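Local coordinates for protein Alpha/beta fold hydrolase (Pseudomonas aeruginosa, PDB 6I8W) that degrades membrane phospholipids as a membrane-bound phospholipase A of the alpha/beta hydrolase fold, a bacterial virulence factor, at residues E240-P244 and V268-K274. Residues are numbered along the deposited sequence; the frame is centred on the assembly and turned at random.
Sequences EPELP and VMRPLLK. With CO2 (carbon dioxide), chain G.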
loop_
_atom_site.group_PDB
_atom_site.type_symbol
_atom_site.label_atom_id
_atom_site.label_comp_id
_atom_site.label_asym_id
_atom_site.label_seq_id
_atom_site.Cartn_x
_atom_site.Cartn_y
_atom_site.Cartn_z
ATOM N N GLU A 240 1.875 -13.717 -15.098
ATOM C CA GLU A 240 1.283 -14.206 -16.345
ATOM C C GLU A 240 0.851 -15.685 -16.269
ATOM O O GLU A 240 -0.238 -16.018 -16.723
ATOM C CB GLU A 240 2.236 -13.983 -17.526
ATOM C CG GLU A 240 2.371 -12.523 -17.956
ATOM C CD GLU A 240 3.476 -11.773 -17.213
ATOM O OE1 GLU A 240 3.979 -12.283 -16.183
ATOM O OE2 GLU A 240 3.853 -10.673 -17.672
ATOM N N PRO A 241 1.687 -16.576 -15.691
ATOM C CA PRO A 241 1.192 -17.957 -15.575
ATOM C C PRO A 241 0.146 -18.173 -14.464
ATOM O O PRO A 241 -0.442 -19.248 -14.405
ATOM C CB PRO A 241 2.462 -18.763 -15.257
ATOM C CG PRO A 241 3.616 -17.848 -15.559
ATOM C CD PRO A 241 3.095 -16.480 -15.263
ATOM N N GLU A 242 -0.048 -17.201 -13.577
ATOM C CA GLU A 242 -0.920 -17.397 -12.416
ATOM C C GLU A 242 -2.330 -16.838 -12.603
ATOM O O GLU A 242 -3.299 -17.396 -12.084
ATOM C CB GLU A 242 -0.286 -16.773 -11.157
ATOM C CG GLU A 242 1.190 -17.164 -10.905
ATOM C CD GLU A 242 1.419 -18.671 -10.879
ATOM O OE1 GLU A 242 0.530 -19.402 -10.392
ATOM O OE2 GLU A 242 2.506 -19.124 -11.322
ATOM N N LEU A 243 -2.441 -15.730 -13.331
ATOM C CA LEU A 243 -3.734 -15.072 -13.536
ATOM C C LEU A 243 -4.851 -15.999 -14.045
ATOM O O LEU A 243 -5.981 -15.878 -13.581
ATOM C CB LEU A 243 -3.572 -13.891 -14.493
ATOM C CG LEU A 243 -2.666 -12.780 -13.976
ATOM C CD1 LEU A 243 -2.439 -11.729 -15.034
ATOM C CD2 LEU A 243 -3.290 -12.162 -12.743
ATOM N N PRO A 244 -4.551 -16.932 -14.982
ATOM C CA PRO A 244 -5.651 -17.809 -15.413
ATOM C C PRO A 244 -6.213 -18.714 -14.307
ATOM O O PRO A 244 -7.298 -19.255 -14.483
ATOM C CB PRO A 244 -5.014 -18.656 -16.527
ATOM C CG PRO A 244 -3.899 -17.822 -17.046
ATOM C CD PRO A 244 -3.353 -17.125 -15.820
ATOM N N VAL A 268 -1.774 -6.965 -21.000
ATOM C CA VAL A 268 -1.197 -8.270 -20.695
ATOM C C VAL A 268 -2.197 -9.093 -19.878
ATOM O O VAL A 268 -2.403 -10.268 -20.145
ATOM C CB VAL A 268 0.128 -8.147 -19.914
ATOM C CG1 VAL A 268 0.576 -9.505 -19.384
ATOM C CG2 VAL A 268 1.207 -7.517 -20.789
ATOM N N MET A 269 -2.828 -8.465 -18.891
ATOM C CA MET A 269 -3.630 -9.193 -17.913
ATOM C C MET A 269 -5.040 -9.537 -18.373
ATOM O O MET A 269 -5.600 -10.567 -17.988
ATOM C CB MET A 269 -3.707 -8.386 -16.614
ATOM C CG MET A 269 -2.365 -8.274 -15.909
ATOM S SD MET A 269 -2.554 -7.459 -14.311
ATOM C CE MET A 269 -2.867 -5.771 -14.817
ATOM N N ARG A 270 -5.636 -8.634 -19.136
ATOM C CA ARG A 270 -7.028 -8.786 -19.540
ATOM C C ARG A 270 -7.330 -10.146 -20.217
ATOM O O ARG A 270 -8.229 -10.851 -19.756
ATOM C CB ARG A 270 -7.417 -7.610 -20.432
ATOM C CG ARG A 270 -8.875 -7.366 -20.546
ATOM C CD ARG A 270 -9.094 -6.014 -21.186
ATOM N NE ARG A 270 -10.247 -6.036 -22.067
ATOM C CZ ARG A 270 -10.381 -5.257 -23.131
ATOM N NH1 ARG A 270 -9.426 -4.389 -23.453
ATOM N NH2 ARG A 270 -11.469 -5.355 -23.876
ATOM N N PRO A 271 -6.565 -10.539 -21.269
ATOM C CA PRO A 271 -6.803 -11.846 -21.911
ATOM C C PRO A 271 -6.585 -13.047 -20.993
ATOM O O PRO A 271 -7.047 -14.144 -21.302
ATOM C CB PRO A 271 -5.760 -11.896 -23.041
ATOM C CG PRO A 271 -5.300 -10.515 -23.229
ATOM C CD PRO A 271 -5.422 -9.848 -21.891
ATOM N N LEU A 272 -5.830 -12.853 -19.916
ATOM C CA LEU A 272 -5.430 -13.965 -19.056
ATOM C C LEU A 272 -6.404 -14.186 -17.902
ATOM O O LEU A 272 -6.310 -15.192 -17.203
ATOM C CB LEU A 272 -4.008 -13.736 -18.512
ATOM C CG LEU A 272 -2.883 -13.546 -19.537
ATOM C CD1 LEU A 272 -1.583 -13.175 -18.843
ATOM C CD2 LEU A 272 -2.685 -14.800 -20.392
ATOM N N LEU A 273 -7.343 -13.257 -17.715
ATOM C CA LEU A 273 -8.293 -13.342 -16.608
ATOM C C LEU A 273 -9.658 -13.841 -17.061
ATOM O O LEU A 273 -10.158 -13.430 -18.108
ATOM C CB LEU A 273 -8.448 -11.973 -15.932
ATOM C CG LEU A 273 -7.240 -11.501 -15.119
ATOM C CD1 LEU A 273 -7.332 -10.004 -14.878
ATOM C CD2 LEU A 273 -7.165 -12.267 -13.806
ATOM N N LYS A 274 -10.270 -14.706 -16.257
ATOM C CA LYS A 274 -11.598 -15.235 -16.570
ATOM C C LYS A 274 -12.656 -14.141 -16.525
ATOM O O LYS A 274 -13.533 -14.072 -17.388
ATOM C CB LYS A 274 -11.984 -16.363 -15.602
ATOM C CG LYS A 274 -11.078 -17.594 -15.660
ATOM C CD LYS A 274 -11.574 -18.686 -14.718
ATOM C CE LYS A 274 -10.578 -19.835 -14.603
ATOM N NZ LYS A 274 -10.195 -20.382 -15.936
HETATM C C CO2 G . -8.928 -17.065 -19.568
HETATM O O1 CO2 G . -9.987 -16.794 -19.861
HETATM O O2 CO2 G . -7.867 -17.336 -19.277
HETATM O O HOH W 1 -8.607 -15.524 -14.091
#
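In this alpha/beta hydrolase fold, two connections flanking strand 250-255 meet: the loop leading into it, which holds Leu-243, and the turn after helix 265-269, which holds Leu-272. Leu-243 is buried and gives the contact its apolar centre. Its CG, set beside the backbone N (chi1 -63°), carries CD1 to within 3.6 Å of Met-269 CG and CD2 to CD2 of Leu-273. Its CB meets Leu-272 CB at 4.0 Å. Branched leucines and an unbranched, pliable methionine suit this close apolar filling; the CD1 branch of Leu-272 reaches on to CA and O of Glu-240. Pro-244 has no N-H to offer Leu-272 O, and its ring carbons lie against that oxygen instead, with a bent CA-H...O contact of 3.2 Å from Pro-244 CA. A water joins the two segments, donating to Leu-243 O (2.7 Å) and accepting from Lys-274 N (2.9 Å). The long side chain of Lys-274 reaches back across the exposed side, its CE 3.3 Å from Pro-244 O. At the other end, Glu-240 CG rests on Val-268 CG1 at 3.8 Å; the chain bends at chi2 (89°), and OE2, still beside Val-268 CG1, accepts from the backbone N of Met-166. A carbon dioxide sits beside the turn, its O2 3.4 Å from Leu-272 O. Inward, Met-269 and Leu-273 both pack on Leu-252 of strand 250-255, and the turn then leads into outermost strand 276-281.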